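Local coordinates for hyaluronidase (Streptomyces koganeiensis, PDB 4UFQ), which probably cleaves hyaluronan, as expected of a hyaluronidase related to the phage-fibre enzymes, and is assembled as a trimer of identical chains, at residues I159-R162 with G163-A167; R83-D87 with G88-D92. All coordinates share one frame; numbering follows the deposited sequence. Where two conformers were deposited one is given.

Interaction 1 (I159-R162 with G163-A167); sequences IVQR and GDALA. With NA (sodium ion), chain R.
Q161 to A167 form a local side-chain and backbone contact round the loop that leaves strand 157-160, with a type II' beta turn from R162 to A165 at its head. That turn is closed by A165 N donating to R162 O (3.2 Å). G163 occupies its second position, where a positive phi (62°) suits a residue without a side chain. Beyond the turn, the amide of Q161 bridges the loop: NE2 donates to A165 O at 3.0 Å, approaching from above the carbonyl plane, while CD lies 3.5 Å from A167 CA. With CG opposite the backbone N (chi1 -172°) and the chain extended beyond it, the amide reaches right across. Its other end is also taken, since OE1 accepts from S174 N of the second subunit, so both ends fix its rotation. On the exposed D164, OD1 binds the sodium ion at 2.6 Å. Water 1, 2.9 Å from the metal, donates to R162 O, tying the ion to the turn. The R162 side chain leaves the loop for G146 O and a salt bridge with D148. The whole is a glycine-bearing II' turn linking successive strands of an intertwined, fibre-like beta trimer.

Interaction 2 (R83-D87 with G88-D92); sequences RGYAD and GSDKD
Y85 and D90 make the tightly packed half of this loop, whose exposed tip is held by D87 and S89. Near the base, the buried carboxylate of D90 turns toward the preceding arm. Its OD2 accepts from Y85 N at 3.2 Å in a rather bent bond (138°), met from above the carboxylate plane, and lies 3.2 Å from G84 CA, where the absence of a side chain allows so close an approach. The same oxygen sits at the edge of the Y85 ring, 3.8 Å from CD1, with ring and carboxylate nearly perpendicular (88°). Neighbouring subunits complete this half. D90 OD2 also accepts from T105 OG1 and OD1 from A106 N, both of the second subunit, while the phenol OH of Y85 bonds to T71 O of the third. Donors from the same chain and from the second subunit thus hold the D90 carboxylate in place.

The outer half is polar and faces solvent. A type I beta turn from Y85 to G88 is closed by G88 N donating to Y85 O (3.1 Å), and G88 continues it with a positive phi. Because D87 CG stands between its own N and carbonyl carbon (chi1 62°), OD1 is carried over the following backbone and grips S89 twice. The S89 N bond (3.0 Å) arrives from above the carboxylate plane, whereas the OG bond (2.9 Å) comes in on the syn side, close to that plane. S89 OG leans in turn against Y85 CB at 3.5 Å, joining the two halves. Together these form a type I turn running into an Asx turn at D87, in a loop between strands 79-83 and 96-101 of the trimeric HylP-type beta fibre.

Overall arrangement
Interactions 1 and 2 are two solutions to one problem, turning the chain between strands of an elongated trimer. They follow in series along the chain, 83-92 before 159-167. Their centres lie about 27 Å apart and their nearest atoms about 19 Å apart, so neither touches the other; what they share is the trimer, since each packs against both other subunits. Beside each loop, a strand of this chain pairs in parallel with one from the second subunit. The means differ: the sodium ion belongs to interaction 1, whereas in interaction 2 the carboxylates of D87 and D90 take bonds from backbone N-H groups and a hydroxyl of the same loop.

Interaction 1 (I159-R162 with G163-A167)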
# COMPACT_ATOMS: atom_id res chain seq x y z
N ILE B 159 14.44 -1.00 -12.43
CA ILE B 159 13.37 -1.56 -13.26
C ILE B 159 13.91 -2.59 -14.20
O ILE B 159 14.93 -2.34 -14.85
CB ILE B 159 12.67 -0.46 -14.12
CG1 ILE B 159 12.23 0.72 -13.25
CG2 ILE B 159 11.49 -1.07 -14.89
CD1 ILE B 159 11.76 1.94 -14.04
N VAL B 160 13.24 -3.73 -14.30
CA VAL B 160 13.58 -4.78 -15.26
C VAL B 160 12.43 -4.99 -16.24
O VAL B 160 11.30 -5.26 -15.82
CB VAL B 160 13.89 -6.11 -14.55
CG1 VAL B 160 14.32 -7.18 -15.55
CG2 VAL B 160 14.97 -5.90 -13.49
N GLN B 161 12.72 -4.89 -17.54
CA GLN B 161 11.78 -5.20 -18.60
C GLN B 161 11.48 -6.69 -18.58
O GLN B 161 12.39 -7.50 -18.77
CB GLN B 161 12.38 -4.77 -19.94
CG GLN B 161 11.48 -4.83 -21.18
CD GLN B 161 12.14 -4.18 -22.40
OE1 GLN B 161 13.08 -3.40 -22.26
NE2 GLN B 161 11.66 -4.52 -23.58
N ARG B 162 10.22 -7.06 -18.33
CA ARG B 162 9.81 -8.46 -18.22
C ARG B 162 8.77 -8.84 -19.27
O ARG B 162 8.10 -7.98 -19.85
CB ARG B 162 9.22 -8.74 -16.83
CG ARG B 162 10.21 -8.55 -15.69
CD ARG B 162 11.22 -9.68 -15.69
NE ARG B 162 12.08 -9.57 -14.51
CZ ARG B 162 13.07 -10.40 -14.21
NH1 ARG B 162 13.37 -11.43 -14.99
NH2 ARG B 162 13.78 -10.19 -13.11
N GLY B 163 8.64 -10.14 -19.52
CA GLY B 163 7.54 -10.66 -20.32
C GLY B 163 7.59 -10.12 -21.74
O GLY B 163 8.65 -10.05 -22.36
N ASP B 164 6.43 -9.72 -22.25
CA ASP B 164 6.36 -9.15 -23.59
C ASP B 164 6.32 -7.62 -23.61
O ASP B 164 5.96 -7.01 -24.61
CB ASP B 164 5.18 -9.75 -24.37
CG ASP B 164 3.84 -9.36 -23.80
OD1 ASP B 164 3.78 -8.75 -22.72
OD2 ASP B 164 2.82 -9.69 -24.45
N ALA B 165 6.73 -6.98 -22.51
CA ALA B 165 6.85 -5.52 -22.50
C ALA B 165 7.91 -5.11 -23.50
O ALA B 165 8.97 -5.74 -23.62
CB ALA B 165 7.22 -5.00 -21.13
N LEU B 166 7.63 -4.01 -24.20
CA LEU B 166 8.49 -3.55 -25.28
C LEU B 166 9.52 -2.53 -24.80
O LEU B 166 10.45 -2.17 -25.55
CB LEU B 166 7.62 -2.95 -26.38
CG LEU B 166 6.71 -3.88 -27.17
CD1 LEU B 166 5.87 -3.05 -28.13
CD2 LEU B 166 7.52 -4.92 -27.92
N ALA B 167 9.38 -2.06 -23.56
CA ALA B 167 10.33 -1.18 -22.94
C ALA B 167 10.29 -1.35 -21.43
O ALA B 167 9.26 -1.80 -20.89
CB ALA B 167 10.02 0.26 -23.30
NA NA R . 4.13 -8.62 -20.16
O HOH W 1 5.64 -6.92 -18.42
O HOH W 2 1.39 -8.75 -20.61

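Interaction 2 (R83-D87 with G88-D92)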
# COMPACT_ATOMS: atom_id res chain seq x y z
N ARG B 83 -10.65 -15.40 -0.33
CA ARG B 83 -10.87 -16.69 -0.97
C ARG B 83 -11.55 -16.45 -2.31
O ARG B 83 -12.73 -16.11 -2.37
CB ARG B 83 -11.70 -17.61 -0.05
CG ARG B 83 -11.20 -17.57 1.40
CD ARG B 83 -11.85 -18.60 2.31
NE ARG B 83 -13.31 -18.61 2.25
CZ ARG B 83 -14.11 -17.86 3.00
NH1 ARG B 83 -13.61 -17.02 3.89
NH2 ARG B 83 -15.42 -17.97 2.86
N GLY B 84 -10.78 -16.59 -3.38
CA GLY B 84 -11.23 -16.20 -4.70
C GLY B 84 -11.93 -17.29 -5.48
O GLY B 84 -12.33 -18.33 -4.93
N TYR B 85 -12.09 -17.03 -6.77
CA TYR B 85 -12.87 -17.90 -7.65
C TYR B 85 -12.07 -18.23 -8.90
O TYR B 85 -11.47 -17.34 -9.53
CB TYR B 85 -14.20 -17.22 -8.01
CG TYR B 85 -15.07 -16.98 -6.80
CD1 TYR B 85 -14.83 -15.92 -5.96
CD2 TYR B 85 -16.13 -17.83 -6.50
CE1 TYR B 85 -15.61 -15.70 -4.84
CE2 TYR B 85 -16.92 -17.62 -5.39
CZ TYR B 85 -16.65 -16.55 -4.57
OH TYR B 85 -17.42 -16.31 -3.45
N ALA B 86 -12.06 -19.50 -9.27
CA ALA B 86 -11.24 -19.99 -10.38
C ALA B 86 -11.65 -19.41 -11.74
O ALA B 86 -10.85 -19.41 -12.69
CB ALA B 86 -11.27 -21.52 -10.41
N ASP B 87 -12.85 -18.90 -11.83
CA ASP B 87 -13.36 -18.34 -13.06
C ASP B 87 -13.22 -16.86 -13.17
O ASP B 87 -13.66 -16.25 -14.10
CB ASP B 87 -14.83 -18.71 -13.28
CG ASP B 87 -15.75 -18.17 -12.23
OD1 ASP B 87 -15.27 -17.42 -11.38
OD2 ASP B 87 -16.96 -18.49 -12.23
N GLY B 88 -12.58 -16.27 -12.18
CA GLY B 88 -12.27 -14.86 -12.24
C GLY B 88 -13.47 -13.97 -12.02
O GLY B 88 -13.43 -12.78 -12.36
N SER B 89 -14.52 -14.53 -11.43
CA SER B 89 -15.76 -13.78 -11.20
C SER B 89 -15.61 -12.78 -10.04
O SER B 89 -16.58 -12.16 -9.63
CB SER B 89 -16.92 -14.74 -10.93
OG SER B 89 -16.70 -15.52 -9.76
N ASP B 90 -14.39 -12.64 -9.53
CA ASP B 90 -14.11 -11.68 -8.47
C ASP B 90 -13.25 -10.50 -8.93
O ASP B 90 -12.50 -9.92 -8.15
CB ASP B 90 -13.45 -12.38 -7.29
CG ASP B 90 -12.25 -13.21 -7.69
OD1 ASP B 90 -11.86 -13.21 -8.88
OD2 ASP B 90 -11.70 -13.87 -6.79
N LYS B 91 -13.39 -10.12 -10.19
CA LYS B 91 -12.54 -9.08 -10.76
C LYS B 91 -12.79 -7.71 -10.11
O LYS B 91 -11.91 -6.83 -10.14
CB LYS B 91 -12.68 -9.02 -12.29
CG LYS B 91 -13.99 -8.48 -12.83
CD LYS B 91 -13.85 -8.22 -14.34
CE LYS B 91 -15.19 -8.05 -15.04
NZ LYS B 91 -15.79 -6.70 -14.83
N ASP B 92 -13.96 -7.53 -9.50
CA ASP B 92 -14.26 -6.28 -8.80
C ASP B 92 -14.01 -6.33 -7.28
O ASP B 92 -14.24 -5.35 -6.57
CB ASP B 92 -15.69 -5.83 -9.08
CG ASP B 92 -15.91 -5.48 -10.55
OD1 ASP B 92 -14.95 -5.04 -11.21
OD2 ASP B 92 -17.05 -5.64 -11.03